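PDB 3QRA: attachment invasion locus protein from Yersinia pestis, which promotes attachment to and invasion of eukaryotic host cells by the bacterium, by a mechanism not yet known, as an outer-membrane beta-barrel protein. Local coordinates for residues G29-Y34 / I45-Q50. Numbering follows the deposited sequence.
Sequences GFNLKY and IGSFAQ. With C8E ((hydroxyethyloxy)tri(ethyloxy)octane), chain E; C8E ((hydroxyethyloxy)tri(ethyloxy)octane), chain F.
F30-Q50, L32-F48 and Y34-G46 are antiparallel hydrogen-bonded pairs, each with two backbone bonds; N31-A49 and K33-S47 are the non-hydrogen-bonded pairs between them. On the N31 face, one amide nitrogen serves two acceptors: N31 ND2 lies 2.9 Å from S47 OG and 2.8 Å from F48 O. F48 O, which also accepts from L32 N, is met by ND2 from above its carbonyl plane. OD1 of the N31 amide receives K33 NZ at 2.8 Å. Bonds at both ends of the amide fix its rotation; NZ also forms a salt bridge with D133 and a hydrogen bond with S135. The K33 methylenes run over S47, CE 3.5 Å from OG, while CD meets I45 CD1. These two strands form a hairpin of the eight-stranded outer-membrane barrel; this face, which also carries A49 and I45, looks into the interior, where M150 and L91 of other strands touch it. On the lipid-facing side, F30 CZ touches the rim of the F48 ring at CE2 (3.6 Å), the ring planes 48° apart. With CG between backbone N and carbonyl carbon (chi1 71°), F30 crosses Q50 obliquely, CE2 3.2 Å from Q50 CG, ring and amide planes 40° apart. Two C8E molecules lie against this face: one contacts both rings, the other G46, its C3 3.7 Å from G46 C.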
ATOM      1  N   GLY A  29      -2.901  -7.078   4.413  1.00 20.74           N
ATOM      2  CA  GLY A  29      -4.172  -6.456   4.123  1.00 21.03           C
ATOM      3  C   GLY A  29      -4.359  -6.398   2.623  1.00 23.40           C
ATOM      4  O   GLY A  29      -4.012  -7.343   1.899  1.00 22.78           O
ATOM      5  N   PHE A  30      -4.879  -5.270   2.159  1.00 21.74           N
ATOM      6  CA  PHE A  30      -5.283  -5.146   0.763  1.00 20.80           C
ATOM      7  C   PHE A  30      -5.003  -3.752   0.210  1.00 23.90           C
ATOM      8  O   PHE A  30      -4.691  -2.802   0.948  1.00 22.40           O
ATOM      9  CB  PHE A  30      -6.781  -5.493   0.620  1.00 24.05           C
ATOM     10  CG  PHE A  30      -7.686  -4.458   1.211  1.00 26.06           C
ATOM     11  CD1 PHE A  30      -8.201  -3.438   0.424  1.00 32.51           C
ATOM     12  CD2 PHE A  30      -7.992  -4.479   2.562  1.00 26.62           C
ATOM     13  CE1 PHE A  30      -9.020  -2.461   0.973  1.00 34.40           C
ATOM     14  CE2 PHE A  30      -8.801  -3.505   3.119  1.00 29.97           C
ATOM     15  CZ  PHE A  30      -9.317  -2.491   2.322  1.00 38.10           C
ATOM     16  N   ASN A  31      -5.131  -3.642  -1.108  1.00 20.43           N
ATOM     17  CA  ASN A  31      -4.824  -2.421  -1.833  1.00 20.92           C
ATOM     18  C   ASN A  31      -5.822  -2.259  -2.972  1.00 21.85           C
ATOM     19  O   ASN A  31      -6.015  -3.181  -3.756  1.00 22.87           O
ATOM     20  CB  ASN A  31      -3.394  -2.533  -2.371  1.00 20.24           C
ATOM     21  CG  ASN A  31      -3.017  -1.413  -3.311  1.00 23.80           C
ATOM     22  OD1 ASN A  31      -2.392  -1.662  -4.345  1.00 21.86           O
ATOM     23  ND2 ASN A  31      -3.373  -0.173  -2.957  1.00 21.27           N
ATOM     24  N   LEU A  32      -6.487  -1.108  -3.036  1.00 22.20           N
ATOM     25  CA  LEU A  32      -7.322  -0.764  -4.188  1.00 22.16           C
ATOM     26  C   LEU A  32      -6.591   0.320  -4.975  1.00 25.13           C
ATOM     27  O   LEU A  32      -6.112   1.294  -4.385  1.00 20.01           O
ATOM     28  CB  LEU A  32      -8.672  -0.226  -3.728  1.00 27.74           C
ATOM     29  CG  LEU A  32      -9.548  -1.226  -2.966  1.00 35.40           C
ATOM     30  CD1 LEU A  32     -10.648  -0.515  -2.179  1.00 34.70           C
ATOM     31  CD2 LEU A  32     -10.149  -2.242  -3.934  1.00 36.74           C
ATOM     32  N   LYS A  33      -6.481   0.148  -6.291  1.00 20.75           N
ATOM     33  CA  LYS A  33      -5.915   1.217  -7.123  1.00 19.65           C
ATOM     34  C   LYS A  33      -6.873   1.565  -8.243  1.00 21.60           C
ATOM     35  O   LYS A  33      -7.555   0.682  -8.781  1.00 22.51           O
ATOM     36  CB  LYS A  33      -4.537   0.841  -7.689  1.00 22.67           C
ATOM     37  CG  LYS A  33      -3.432   0.746  -6.630  1.00 17.38           C
ATOM     38  CD  LYS A  33      -2.077   1.187  -7.248  1.00 19.11           C
ATOM     39  CE  LYS A  33      -0.927   1.050  -6.246  1.00 20.31           C
ATOM     40  NZ  LYS A  33      -0.551  -0.381  -6.019  1.00 20.03           N
ATOM     41  N   TYR A  34      -6.926   2.853  -8.577  1.00 20.09           N
ATOM     42  CA  TYR A  34      -7.779   3.340  -9.653  1.00 21.40           C
ATOM     43  C   TYR A  34      -6.944   4.246 -10.546  1.00 22.20           C
ATOM     44  O   TYR A  34      -6.320   5.183 -10.064  1.00 23.89           O
ATOM     45  CB  TYR A  34      -8.979   4.116  -9.114  1.00 24.07           C
ATOM     46  CG  TYR A  34      -9.719   4.850 -10.220  1.00 32.34           C
ATOM     47  CD1 TYR A  34     -10.584   4.182 -11.066  1.00 34.24           C
ATOM     48  CD2 TYR A  34      -9.502   6.203 -10.442  1.00 40.34           C
ATOM     49  CE1 TYR A  34     -11.247   4.853 -12.093  1.00 36.92           C
ATOM     50  CE2 TYR A  34     -10.156   6.879 -11.461  1.00 40.19           C
ATOM     51  CZ  TYR A  34     -11.021   6.203 -12.280  1.00 42.35           C
ATOM     52  OH  TYR A  34     -11.656   6.891 -13.294  1.00 53.54           O
ATOM     53  N   ILE A  45      -2.993   7.942 -11.134  1.00 21.78           N
ATOM     54  CA  ILE A  45      -3.392   6.766 -10.389  1.00 21.59           C
ATOM     55  C   ILE A  45      -3.523   7.118  -8.906  1.00 21.35           C
ATOM     56  O   ILE A  45      -2.766   7.938  -8.368  1.00 19.80           O
ATOM     57  CB  ILE A  45      -2.428   5.587 -10.659  1.00 23.97           C
ATOM     58  CG1 ILE A  45      -2.918   4.305  -9.965  1.00 32.24           C
ATOM     59  CG2 ILE A  45      -1.016   5.944 -10.249  1.00 26.20           C
ATOM     60  CD1 ILE A  45      -2.348   3.012 -10.570  1.00 29.61           C
ATOM     61  N   GLY A  46      -4.528   6.524  -8.273  1.00 20.95           N
ATOM     62  CA  GLY A  46      -4.785   6.711  -6.860  1.00 22.69           C
ATOM     63  C   GLY A  46      -4.742   5.343  -6.207  1.00 25.12           C
ATOM     64  O   GLY A  46      -5.103   4.340  -6.830  1.00 20.94           O
ATOM     65  N   SER A  47      -4.313   5.311  -4.951  1.00 19.89           N
ATOM     66  CA  SER A  47      -4.113   4.064  -4.226  1.00 18.99           C
ATOM     67  C   SER A  47      -4.578   4.204  -2.777  1.00 20.03           C
ATOM     68  O   SER A  47      -4.280   5.204  -2.107  1.00 22.40           O
ATOM     69  CB  SER A  47      -2.624   3.684  -4.244  1.00 20.45           C
ATOM     70  OG  SER A  47      -2.367   2.557  -3.418  1.00 21.52           O
ATOM     71  N   PHE A  48      -5.310   3.199  -2.312  1.00 19.15           N
ATOM     72  CA  PHE A  48      -5.609   3.050  -0.891  1.00 20.75           C
ATOM     73  C   PHE A  48      -5.055   1.713  -0.460  1.00 20.60           C
ATOM     74  O   PHE A  48      -5.307   0.694  -1.115  1.00 22.67           O
ATOM     75  CB  PHE A  48      -7.120   3.060  -0.591  1.00 20.37           C
ATOM     76  CG  PHE A  48      -7.439   2.595   0.813  1.00 26.27           C
ATOM     77  CD1 PHE A  48      -7.335   3.468   1.886  1.00 28.23           C
ATOM     78  CD2 PHE A  48      -7.773   1.271   1.060  1.00 27.14           C
ATOM     79  CE1 PHE A  48      -7.590   3.030   3.189  1.00 27.24           C
ATOM     80  CE2 PHE A  48      -8.031   0.829   2.358  1.00 33.51           C
ATOM     81  CZ  PHE A  48      -7.938   1.715   3.417  1.00 30.37           C
ATOM     82  N   ALA A  49      -4.319   1.708   0.645  1.00 21.00           N
ATOM     83  CA  ALA A  49      -3.790   0.459   1.182  1.00 20.84           C
ATOM     84  C   ALA A  49      -4.073   0.350   2.670  1.00 22.15           C
ATOM     85  O   ALA A  49      -4.101   1.349   3.395  1.00 22.19           O
ATOM     86  CB  ALA A  49      -2.268   0.353   0.917  1.00 21.85           C
ATOM     87  N   GLN A  50      -4.285  -0.874   3.128  1.00 19.31           N
ATOM     88  CA  GLN A  50      -4.384  -1.110   4.553  1.00 23.48           C
ATOM     89  C   GLN A  50      -3.720  -2.432   4.867  1.00 27.70           C
ATOM     90  O   GLN A  50      -3.893  -3.398   4.139  1.00 25.86           O
ATOM     91  CB  GLN A  50      -5.846  -1.082   5.008  1.00 30.96           C
ATOM     92  CG  GLN A  50      -6.531  -2.430   5.082  1.00 46.92           C
ATOM     93  CD  GLN A  50      -7.770  -2.396   5.967  1.00 42.89           C
ATOM     94  OE1 GLN A  50      -8.431  -1.360   6.088  1.00 42.20           O
ATOM     95  NE2 GLN A  50      -8.068  -3.520   6.618  1.00 38.51           N
TER
HETATM   96  C1  C8E E   4      -8.989   3.594  -5.406  1.00 48.38           C
HETATM   97  C2  C8E E   4      -8.169   4.445  -4.446  1.00 39.57           C
HETATM   98  C3  C8E E   4      -8.119   5.888  -4.925  1.00 49.92           C
HETATM   99  C4  C8E E   4      -7.989   6.854  -3.756  1.00 57.53           C
HETATM  100  C5  C8E E   4      -6.910   7.894  -4.035  1.00 64.14           C
HETATM  101  C6  C8E E   4      -7.476   9.305  -3.939  1.00 64.27           C
HETATM  102  C7  C8E E   4      -6.359  10.340  -3.925  1.00 58.75           C
HETATM  103  C8  C8E E   4      -6.908  11.747  -4.128  1.00 60.75           C
HETATM  104  C1  C8E F   5     -12.338   0.612   1.773  1.00 59.86           C
HETATM  105  C2  C8E F   5     -11.734   0.349   3.148  1.00 63.34           C
HETATM  106  C3  C8E F   5     -11.707   1.622   3.986  1.00 66.83           C
HETATM  107  C4  C8E F   5     -11.681   1.307   5.478  1.00 67.49           C
HETATM  108  C5  C8E F   5     -10.475   1.956   6.146  1.00 73.48           C
HETATM  109  C6  C8E F   5     -10.906   2.807   7.335  1.00 79.29           C
HETATM  110  C7  C8E F   5      -9.747   3.063   8.292  1.00 82.05           C
HETATM  111  C8  C8E F   5     -10.162   4.034   9.390  1.00 86.98           C
HETATM  112  O9  C8E F   5      -9.419   3.777  10.560  1.00 90.21           O